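Local coordinates for PilY2 protein (Pseudomonas aeruginosa, PDB 3TDQ) that is of unknown mechanism but probably takes part in the biogenesis of type IV pili (fimbriae), at residues A[51-56]-A[67-72]; A[31-36]-A[63-68]; A[12-17]-A[25-30]. One frame throughout, in Å; residues are numbered along the deposited sequence. Where two conformers were deposited one is given.

Interaction 1 of 3, residues A[51-56]-A[67-72]; sequences SVVSYS and TDIYIH
The His72 ring, with CG beside its own backbone N (chi1 -68°), points its edge across at the antiparallel strand 52-56. There its NE2 meets Ser54 OG at 2.6 Å, a short hydrogen bond in which either atom could be the donor, while Val52 O also lies near the ring plane. Val52 CG1, anti to the backbone N, crosses the imidazole stem nearly at a right angle and touches His72 CB at 3.9 Å. Over one face of the imidazole, near its centre, sits Tyr70 CD2, and the imidazole's ND1 in turn lies at the edge of the tyrosine ring. The phenol leads on to Glu8 of the second subunit, so Ser54, Tyr70, Ser56 and Asp68 form the face turned to the dimer partner.

Val53, Tyr55, Ile69 and Ile71 take the other face, consistent with the interior of an OB-type beta barrel, to which hairpin 52-58/65-71 contributes two neighbouring strands. Ile69, extended with CG1 anti to the backbone N (chi1 -174°), lays CG1 against Tyr55 CB and reaches CD1 obliquely to Val53 CG1 at 3.9 Å. The Tyr55 ring leads away, toward Tyr30.

Straight backbone bonds hold this register: Tyr70 N reaches Ser54 O at 2.9 Å, nearly along the C=O axis. At Ser56 the pairing forks, its O accepting Thr67 N at 2.9 Å and Asp68 N at 3.2 Å, the latter from above the carbonyl plane: a classic beta bulge. A water joins Ser56 OG to Thr67 OG1; Lys73 of the second subunit hydrogen-bonds Ser56 OG and salt-bridges Asp68 OD2, while Asp68 OD1 pairs with Arg38.

Interaction 2 of 3, residues A[31-36]-A[63-68]; sequences RLPNST and WSTITD
Three hydrogen bonds tie segment 31-36 to segment 63-68, and two of them are purely backbone. Arg31 N donates to Ser64 O at 2.8 Å, and Ile66 N returns a bond to Arg31 O at 2.9 Å, nearly along the C=O axis. Arg31 thus uses both its N and its O on the residues flanking Thr65, the pattern of a parallel bridge, and the chains do run the same way here. The third bond comes from a side chain: Thr36 OG1, beside its own backbone N, donates a hydrogen bond to a lone pair of Ile66 O at 2.7 Å. The type I turn from Pro33 to Thr36, closed by Thr36 N on Pro33 O, brings that hydroxyl back to the strand.

Apolar contact fills the gap between these bonds. Pro33 lays CD and CG obliquely against Thr65 CG2, with CD at 3.7 Å from that methyl. On the buried side Leu32 CD1 meets Ile66 CG2 at 4.1 Å, each branch arriving obliquely; Ile66 itself packs further on Ile25 and Tyr55.

The polar and aromatic contact is at the Arg31-Trp63 end. The Arg31 chain leaves with CG anti to the backbone N, then bends at chi2 (79°) and chi3 (57°), bringing NH2 to the edge of the Trp63 ring, 3.4 Å from CD1. Guanidinium and indole planes stand 69° apart, so the two do not stack. One water accepts from both Arg31 NE and Trp63 N.

Joining the end of strand 28-31 to the start of strand 65-71, this is a single parallel bridge between the two outermost strands of the sheet, consistent with the strand-3 to strand-5 closure of an OB-fold barrel.

Interaction 3 of 3, residues A[12-17]-A[25-30]; sequences VVFEVQ and IDHRLY
Backbone pairing between segments 12-17 and 25-30 is brief: Val13 and Ile25 form one antiparallel non-hydrogen-bonded pair, and Asp26 N donates to Val12 O at 3.0 Å, nearly along the C=O axis. Just beyond, the second chain reverses in a type I' turn from Ile25 to Arg28, with Asp26 and His27 both at positive phi (52° and 71°). Ile25 and Arg28 close it with paired N-H to O bonds, so strand 28-31 pairs with 22-25, and not with 6-17. One residue before Ile25, Asp24 faces both Phe14 and Glu15, a classic beta bulge.

The Asp26 side chain sets off away from segment 12-17 but swings back, and OD1 accepts a hydrogen bond from Val12 N at 3.1 Å, from well above the carboxylate plane. Asp26 therefore grips Val12 twice, on both its N and its O. Its own carbonyl O accepts Arg28 NH1 at 2.8 Å, a bond within the turn.

Phe14 points toward the turn, with CG beside its backbone N. His27 CE1 lies over one face of its ring, offset toward the rim, and comes to 3.6 Å from Phe14 CE2. The planes make 44° with each other, an oblique aromatic pair. Asp26 OD1 lies at the phenyl edge, 3.9 Å from Phe14 CE1.

On the interior side, Val13 CG2 meets Ile25 CG1 at 4.1 Å, and both residues also touch Val53. The arrangement is that of a two-residue type I' hairpin, strands 22-25 and 28-31, whose tip is hydrogen-bonded to strand 6-17, consistent with the long first strand of an OB-type barrel.

In the fold
All three contacts belong to one five-stranded sheet, consistent with an OB-type barrel, and differ by place. Interaction 1, whose centre lies about 2 Å from the centre of the chain, is the most central: regular antiparallel pairing, apolar inside and polar toward the second subunit. Interaction 2 uses the same strand, 65-71, and shares Thr67 and Asp68, but at its start, where a single bridge and a threonine hydroxyl replace continuous pairing. Interaction 3 is more peripheral, buried at Val13 and Ile25 but exposed at Phe14 and His27, and no other chain of the assembly touches it. Inside, Ile66 of interaction 2 meets Ile25 and Tyr30 of interaction 3 and Tyr55 of interaction 1, so the contacts converge on one hydrophobic interior.

Interaction 1 of 3, residues A[51-56]-A[67-72]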
loop_
_atom_site.group_PDB
_atom_site.type_symbol
_atom_site.label_atom_id
_atom_site.label_comp_id
_atom_site.label_asym_id
_atom_site.label_seq_id
_atom_site.Cartn_x
_atom_site.Cartn_y
_atom_site.Cartn_z
ATOM N N SER A 51 -8.344 11.740 -1.319
ATOM C CA SER A 51 -7.696 10.415 -1.347
ATOM C C SER A 51 -7.818 9.747 0.010
ATOM O O SER A 51 -7.598 10.393 1.045
ATOM C CB SER A 51 -6.217 10.502 -1.734
ATOM O OG SER A 51 -6.016 11.044 -3.026
ATOM N N VAL A 52 -8.187 8.461 0.011
ATOM C CA VAL A 52 -8.282 7.686 1.241
ATOM C C VAL A 52 -6.949 6.950 1.314
ATOM O O VAL A 52 -6.576 6.297 0.340
ATOM C CB VAL A 52 -9.529 6.763 1.266
ATOM C CG1 VAL A 52 -9.455 5.768 2.422
ATOM C CG2 VAL A 52 -10.817 7.581 1.321
ATOM N N VAL A 53 -6.198 7.112 2.414
ATOM C CA VAL A 53 -4.822 6.574 2.459
ATOM C C VAL A 53 -4.461 5.777 3.700
ATOM O O VAL A 53 -5.019 5.992 4.763
ATOM C CB VAL A 53 -3.805 7.742 2.324
ATOM C CG1 VAL A 53 -3.783 8.310 0.898
ATOM C CG2 VAL A 53 -4.056 8.850 3.380
ATOM N N SER A 54 -3.497 4.855 3.534
ATOM C CA SER A 54 -2.792 4.111 4.580
ATOM C C SER A 54 -1.363 4.575 4.446
ATOM O O SER A 54 -0.892 4.722 3.308
ATOM C CB SER A 54 -2.920 2.603 4.403
ATOM O OG SER A 54 -4.248 2.208 4.687
ATOM N N TYR A 55 -0.682 4.893 5.560
ATOM C CA TYR A 55 0.678 5.426 5.429
ATOM C C TYR A 55 1.544 5.043 6.612
ATOM O O TYR A 55 1.037 4.741 7.695
ATOM C CB TYR A 55 0.657 6.975 5.259
ATOM C CG TYR A 55 -0.161 7.672 6.323
ATOM C CD1 TYR A 55 0.415 8.065 7.528
ATOM C CD2 TYR A 55 -1.537 7.843 6.172
ATOM C CE1 TYR A 55 -0.346 8.642 8.541
ATOM C CE2 TYR A 55 -2.315 8.397 7.192
ATOM C CZ TYR A 55 -1.714 8.799 8.370
ATOM O OH TYR A 55 -2.468 9.359 9.372
ATOM N N SER A 56 2.858 5.098 6.414
ATOM C CA SER A 56 3.812 4.825 7.482
ATOM C C SER A 56 5.049 5.656 7.256
ATOM O O SER A 56 5.267 6.152 6.149
ATOM C CB SER A 56 4.146 3.333 7.559
ATOM O OG SER A 56 4.672 2.847 6.337
ATOM N N THR A 67 7.168 7.714 4.536
ATOM C CA THR A 67 8.101 7.033 3.627
ATOM C C THR A 67 7.371 5.986 2.784
ATOM O O THR A 67 7.962 5.430 1.863
ATOM C CB THR A 67 9.274 6.395 4.409
ATOM O OG1 THR A 67 8.732 5.460 5.337
ATOM C CG2 THR A 67 10.121 7.435 5.139
ATOM N N ASP A 68 6.081 5.744 3.078
ATOM C CA ASP A 68 5.264 4.746 2.365
ATOM C C ASP A 68 3.800 5.147 2.438
ATOM O O ASP A 68 3.279 5.346 3.540
ATOM C CB ASP A 68 5.471 3.334 2.993
ATOM C CG ASP A 68 4.932 2.158 2.173
ATOM O OD1 ASP A 68 4.433 2.388 1.055
ATOM O OD2 ASP A 68 5.036 1.006 2.646
ATOM N N ILE A 69 3.141 5.325 1.286
ATOM C CA ILE A 69 1.722 5.712 1.319
ATOM C C ILE A 69 0.961 4.999 0.193
ATOM O O ILE A 69 1.428 4.944 -0.943
ATOM C CB ILE A 69 1.532 7.259 1.310
ATOM C CG1 ILE A 69 0.043 7.670 1.504
ATOM C CG2 ILE A 69 2.207 7.931 0.096
ATOM C CD1 ILE A 69 -0.163 9.179 2.000
ATOM N N TYR A 70 -0.230 4.471 0.533
ATOM C CA TYR A 70 -1.074 3.726 -0.384
ATOM C C TYR A 70 -2.445 4.392 -0.504
ATOM O O TYR A 70 -3.076 4.687 0.505
ATOM C CB TYR A 70 -1.208 2.268 0.104
ATOM C CG TYR A 70 -2.186 1.417 -0.682
ATOM C CD1 TYR A 70 -1.775 0.703 -1.810
ATOM C CD2 TYR A 70 -3.503 1.254 -0.253
ATOM C CE1 TYR A 70 -2.666 -0.111 -2.518
ATOM C CE2 TYR A 70 -4.399 0.440 -0.948
ATOM C CZ TYR A 70 -3.979 -0.237 -2.084
ATOM O OH TYR A 70 -4.884 -1.010 -2.782
ATOM N N ILE A 71 -2.908 4.596 -1.740
ATOM C CA ILE A 71 -4.230 5.179 -1.993
ATOM C C ILE A 71 -5.225 4.035 -2.149
ATOM O O ILE A 71 -5.037 3.171 -3.002
ATOM C CB ILE A 71 -4.205 6.128 -3.225
ATOM C CG1 ILE A 71 -3.197 7.312 -3.015
ATOM C CG2 ILE A 71 -5.625 6.647 -3.551
ATOM C CD1 ILE A 71 -2.684 7.995 -4.352
ATOM N N HIS A 72 -6.262 4.021 -1.308
ATOM C CA HIS A 72 -7.347 3.041 -1.361
ATOM C C HIS A 72 -8.212 3.329 -2.579
ATOM O O HIS A 72 -8.633 4.476 -2.788
ATOM C CB HIS A 72 -8.167 3.077 -0.068
ATOM C CG HIS A 72 -7.398 2.578 1.108
ATOM N ND1 HIS A 72 -7.445 1.252 1.487
ATOM C CD2 HIS A 72 -6.494 3.218 1.881
ATOM C CE1 HIS A 72 -6.609 1.138 2.514
ATOM N NE2 HIS A 72 -6.030 2.301 2.796
HETATM O O HOH W 1 -8.933 7.120 -2.398
HETATM O O HOH W 2 7.356 3.200 6.022
#

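Interaction 2 of 3, residues A[31-36]-A[63-68]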
loop_
_atom_site.group_PDB
_atom_site.type_symbol
_atom_site.label_atom_id
_atom_site.label_comp_id
_atom_site.label_asym_id
_atom_site.label_seq_id
_atom_site.Cartn_x
_atom_site.Cartn_y
_atom_site.Cartn_z
ATOM N N ARG A 31 5.400 15.461 6.458
ATOM C CA ARG A 31 6.332 15.732 5.376
ATOM C C ARG A 31 6.191 14.590 4.387
ATOM O O ARG A 31 6.179 13.430 4.799
ATOM C CB ARG A 31 7.784 15.851 5.893
ATOM C CG ARG A 31 8.821 16.196 4.808
ATOM C CD ARG A 31 8.833 17.683 4.448
ATOM N NE ARG A 31 9.083 18.516 5.624
ATOM C CZ ARG A 31 8.788 19.804 5.711
ATOM N NH1 ARG A 31 8.247 20.440 4.680
ATOM N NH2 ARG A 31 9.032 20.470 6.831
ATOM N N LEU A 32 6.042 14.904 3.100
ATOM C CA LEU A 32 5.948 13.888 2.061
ATOM C C LEU A 32 7.054 14.231 1.036
ATOM O O LEU A 32 6.835 15.021 0.124
ATOM C CB LEU A 32 4.538 13.815 1.460
ATOM C CG LEU A 32 4.264 12.751 0.387
ATOM C CD1 LEU A 32 4.744 11.359 0.808
ATOM C CD2 LEU A 32 2.783 12.685 0.099
ATOM N N PRO A 33 8.288 13.739 1.272
ATOM C CA PRO A 33 9.417 14.119 0.402
ATOM C C PRO A 33 9.318 13.471 -0.962
ATOM O O PRO A 33 8.600 12.487 -1.124
ATOM C CB PRO A 33 10.662 13.629 1.183
ATOM C CG PRO A 33 10.180 12.525 2.014
ATOM C CD PRO A 33 8.715 12.802 2.328
ATOM N N ASN A 34 10.042 14.026 -1.945
ATOM C CA ASN A 34 10.065 13.485 -3.324
ATOM C C ASN A 34 10.622 12.056 -3.367
ATOM O O ASN A 34 10.330 11.331 -4.296
ATOM C CB ASN A 34 10.931 14.398 -4.227
ATOM C CG ASN A 34 10.403 15.811 -4.417
ATOM O OD1 ASN A 34 9.238 16.140 -4.074
ATOM N ND2 ASN A 34 11.277 16.689 -4.925
ATOM N N SER A 35 11.416 11.657 -2.343
ATOM C CA SER A 35 12.020 10.325 -2.232
ATOM C C SER A 35 10.976 9.238 -1.889
ATOM O O SER A 35 11.294 8.068 -2.037
ATOM C CB SER A 35 13.161 10.342 -1.210
ATOM O OG SER A 35 12.695 10.736 0.071
ATOM N N THR A 36 9.727 9.604 -1.485
ATOM C CA THR A 36 8.650 8.617 -1.248
ATOM C C THR A 36 8.054 8.405 -2.614
ATOM O O THR A 36 7.284 9.250 -3.112
ATOM C CB THR A 36 7.679 9.108 -0.178
ATOM O OG1 THR A 36 8.465 9.330 0.996
ATOM C CG2 THR A 36 6.523 8.107 0.089
ATOM N N TRP A 63 7.858 18.151 11.072
ATOM C CA TRP A 63 6.788 17.224 10.723
ATOM C C TRP A 63 7.327 15.837 10.535
ATOM O O TRP A 63 8.422 15.686 9.982
ATOM C CB TRP A 63 6.054 17.692 9.439
ATOM C CG TRP A 63 5.662 19.148 9.480
ATOM C CD1 TRP A 63 6.298 20.189 8.869
ATOM C CD2 TRP A 63 4.625 19.728 10.285
ATOM N NE1 TRP A 63 5.686 21.382 9.203
ATOM C CE2 TRP A 63 4.646 21.122 10.061
ATOM C CE3 TRP A 63 3.698 19.205 11.203
ATOM C CZ2 TRP A 63 3.751 21.995 10.694
ATOM C CZ3 TRP A 63 2.782 20.061 11.789
ATOM C CH2 TRP A 63 2.839 21.443 11.567
ATOM N N SER A 64 6.545 14.810 10.938
ATOM C CA SER A 64 6.967 13.416 10.739
ATOM C C SER A 64 6.902 13.084 9.257
ATOM O O SER A 64 6.116 13.690 8.520
ATOM C CB SER A 64 6.143 12.458 11.582
ATOM O OG SER A 64 6.622 12.576 12.919
ATOM N N THR A 65 7.804 12.200 8.804
ATOM C CA THR A 65 8.017 11.915 7.394
ATOM C C THR A 65 7.343 10.630 6.949
ATOM O O THR A 65 7.648 9.564 7.476
ATOM C CB THR A 65 9.540 11.856 7.127
ATOM O OG1 THR A 65 10.112 13.090 7.537
ATOM C CG2 THR A 65 9.883 11.637 5.654
ATOM N N ILE A 66 6.463 10.736 5.942
ATOM C CA ILE A 66 5.802 9.572 5.356
ATOM C C ILE A 66 6.770 8.982 4.328
ATOM O O ILE A 66 7.158 9.673 3.374
ATOM C CB ILE A 66 4.406 9.922 4.754
ATOM C CG1 ILE A 66 3.384 10.242 5.878
ATOM C CG2 ILE A 66 3.908 8.762 3.855
ATOM C CD1 ILE A 66 2.026 10.812 5.395
ATOM N N THR A 67 7.168 7.714 4.536
ATOM C CA THR A 67 8.101 7.033 3.627
ATOM C C THR A 67 7.371 5.986 2.784
ATOM O O THR A 67 7.962 5.430 1.863
ATOM C CB THR A 67 9.274 6.395 4.409
ATOM O OG1 THR A 67 8.732 5.460 5.337
ATOM C CG2 THR A 67 10.121 7.435 5.139
ATOM N N ASP A 68 6.081 5.744 3.078
ATOM C CA ASP A 68 5.264 4.746 2.365
ATOM C C ASP A 68 3.800 5.147 2.438
ATOM O O ASP A 68 3.279 5.346 3.540
ATOM C CB ASP A 68 5.471 3.334 2.993
ATOM C CG ASP A 68 4.932 2.158 2.173
ATOM O OD1 ASP A 68 4.433 2.388 1.055
ATOM O OD2 ASP A 68 5.036 1.006 2.646
HETATM O O HOH W 3 9.792 17.795 8.684
#

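Interaction 3 of 3, residues A[12-17]-A[25-30]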
loop_
_atom_site.group_PDB
_atom_site.type_symbol
_atom_site.label_atom_id
_atom_site.label_comp_id
_atom_site.label_asym_id
_atom_site.label_seq_id
_atom_site.Cartn_x
_atom_site.Cartn_y
_atom_site.Cartn_z
ATOM N N VAL A 12 -7.941 10.416 5.479
ATOM C CA VAL A 12 -8.366 11.095 4.257
ATOM C C VAL A 12 -7.470 12.311 4.045
ATOM O O VAL A 12 -7.277 13.093 4.974
ATOM C CB VAL A 12 -9.881 11.498 4.319
ATOM C CG1 VAL A 12 -10.326 12.207 3.038
ATOM C CG2 VAL A 12 -10.787 10.286 4.602
ATOM N N VAL A 13 -6.949 12.483 2.823
ATOM C CA VAL A 13 -6.150 13.659 2.466
ATOM C C VAL A 13 -7.114 14.852 2.301
ATOM O O VAL A 13 -8.106 14.746 1.581
ATOM C CB VAL A 13 -5.295 13.423 1.173
ATOM C CG1 VAL A 13 -4.534 14.686 0.770
ATOM C CG2 VAL A 13 -4.326 12.246 1.340
ATOM N N PHE A 14 -6.830 15.975 2.957
ATOM C CA PHE A 14 -7.648 17.182 2.821
ATOM C C PHE A 14 -6.961 18.208 1.912
ATOM O O PHE A 14 -7.638 18.929 1.184
ATOM C CB PHE A 14 -7.951 17.795 4.196
ATOM C CG PHE A 14 -9.087 17.079 4.898
ATOM C CD1 PHE A 14 -8.883 15.847 5.512
ATOM C CD2 PHE A 14 -10.360 17.640 4.948
ATOM C CE1 PHE A 14 -9.938 15.176 6.142
ATOM C CE2 PHE A 14 -11.408 16.976 5.592
ATOM C CZ PHE A 14 -11.189 15.744 6.175
ATOM N N GLU A 15 -5.633 18.223 1.900
ATOM C CA GLU A 15 -4.831 19.132 1.077
ATOM C C GLU A 15 -3.444 18.590 0.873
ATOM O O GLU A 15 -2.954 17.789 1.673
ATOM C CB GLU A 15 -4.710 20.544 1.725
ATOM C CG GLU A 15 -5.818 21.529 1.394
ATOM C CD GLU A 15 -6.259 21.655 -0.058
ATOM O OE1 GLU A 15 -5.400 21.591 -0.973
ATOM O OE2 GLU A 15 -7.483 21.813 -0.276
ATOM N N VAL A 16 -2.798 19.061 -0.199
ATOM C CA VAL A 16 -1.433 18.740 -0.575
ATOM C C VAL A 16 -0.748 20.050 -0.945
ATOM O O VAL A 16 -1.287 20.824 -1.755
ATOM C CB VAL A 16 -1.329 17.719 -1.738
ATOM C CG1 VAL A 16 0.119 17.258 -1.929
ATOM C CG2 VAL A 16 -2.250 16.524 -1.525
ATOM N N GLN A 17 0.430 20.293 -0.368
ATOM C CA GLN A 17 1.223 21.474 -0.697
ATOM C C GLN A 17 2.524 20.973 -1.307
ATOM O O GLN A 17 3.476 20.694 -0.581
ATOM C CB GLN A 17 1.450 22.334 0.560
ATOM C CG GLN A 17 1.540 23.790 0.219
ATOM C CD GLN A 17 0.978 24.654 1.310
ATOM O OE1 GLN A 17 1.650 24.908 2.309
ATOM N NE2 GLN A 17 -0.170 25.258 1.069
ATOM N N ILE A 25 -3.532 15.253 6.255
ATOM C CA ILE A 25 -4.360 14.054 6.437
ATOM C C ILE A 25 -5.130 14.225 7.742
ATOM O O ILE A 25 -4.503 14.330 8.806
ATOM C CB ILE A 25 -3.502 12.739 6.429
ATOM C CG1 ILE A 25 -2.707 12.595 5.104
ATOM C CG2 ILE A 25 -4.385 11.493 6.675
ATOM C CD1 ILE A 25 -1.600 11.540 5.160
ATOM N N ASP A 26 -6.485 14.280 7.663
ATOM C CA ASP A 26 -7.365 14.453 8.843
ATOM C C ASP A 26 -6.920 15.668 9.699
ATOM O O ASP A 26 -6.972 15.612 10.929
ATOM C CB ASP A 26 -7.420 13.175 9.716
ATOM C CG ASP A 26 -7.945 11.901 9.033
ATOM O OD1 ASP A 26 -8.617 12.018 7.987
ATOM O OD2 ASP A 26 -7.702 10.796 9.571
ATOM N N HIS A 27 -6.486 16.763 9.031
ATOM C CA HIS A 27 -6.091 18.046 9.646
ATOM C C HIS A 27 -4.773 17.975 10.424
ATOM O O HIS A 27 -4.466 18.910 11.162
ATOM C CB HIS A 27 -7.224 18.640 10.520
ATOM C CG HIS A 27 -8.569 18.491 9.885
ATOM N ND1 HIS A 27 -8.886 19.148 8.703
ATOM C CD2 HIS A 27 -9.607 17.694 10.236
ATOM C CE1 HIS A 27 -10.112 18.755 8.394
ATOM N NE2 HIS A 27 -10.589 17.885 9.294
ATOM N N ARG A 28 -3.990 16.900 10.244
ATOM C CA ARG A 28 -2.617 16.784 10.768
ATOM C C ARG A 28 -1.668 16.961 9.583
ATOM O O ARG A 28 -2.058 16.646 8.457
ATOM C CB ARG A 28 -2.365 15.441 11.480
ATOM C CG ARG A 28 -2.938 15.347 12.899
ATOM C CD ARG A 28 -4.413 15.019 12.909
ATOM N NE ARG A 28 -4.949 14.944 14.268
ATOM C CZ ARG A 28 -6.238 14.832 14.561
ATOM N NH1 ARG A 28 -7.148 14.812 13.591
ATOM N NH2 ARG A 28 -6.633 14.771 15.825
ATOM N N LEU A 29 -0.447 17.446 9.809
ATOM C CA LEU A 29 0.515 17.647 8.709
ATOM C C LEU A 29 1.681 16.696 8.796
ATOM O O LEU A 29 2.176 16.385 9.887
ATOM C CB LEU A 29 1.061 19.085 8.700
ATOM C CG LEU A 29 0.053 20.184 8.347
ATOM C CD1 LEU A 29 0.656 21.514 8.564
ATOM C CD2 LEU A 29 -0.386 20.089 6.878
ATOM N N TYR A 30 2.105 16.217 7.612
ATOM C CA TYR A 30 3.215 15.317 7.469
ATOM C C TYR A 30 4.105 15.769 6.352
ATOM O O TYR A 30 3.611 16.342 5.375
ATOM C CB TYR A 30 2.706 13.889 7.108
ATOM C CG TYR A 30 1.774 13.291 8.132
ATOM C CD1 TYR A 30 0.402 13.544 8.086
ATOM C CD2 TYR A 30 2.266 12.500 9.173
ATOM C CE1 TYR A 30 -0.462 13.034 9.052
ATOM C CE2 TYR A 30 1.403 11.970 10.138
ATOM C CZ TYR A 30 0.038 12.237 10.066
ATOM O OH TYR A 30 -0.843 11.750 10.996
#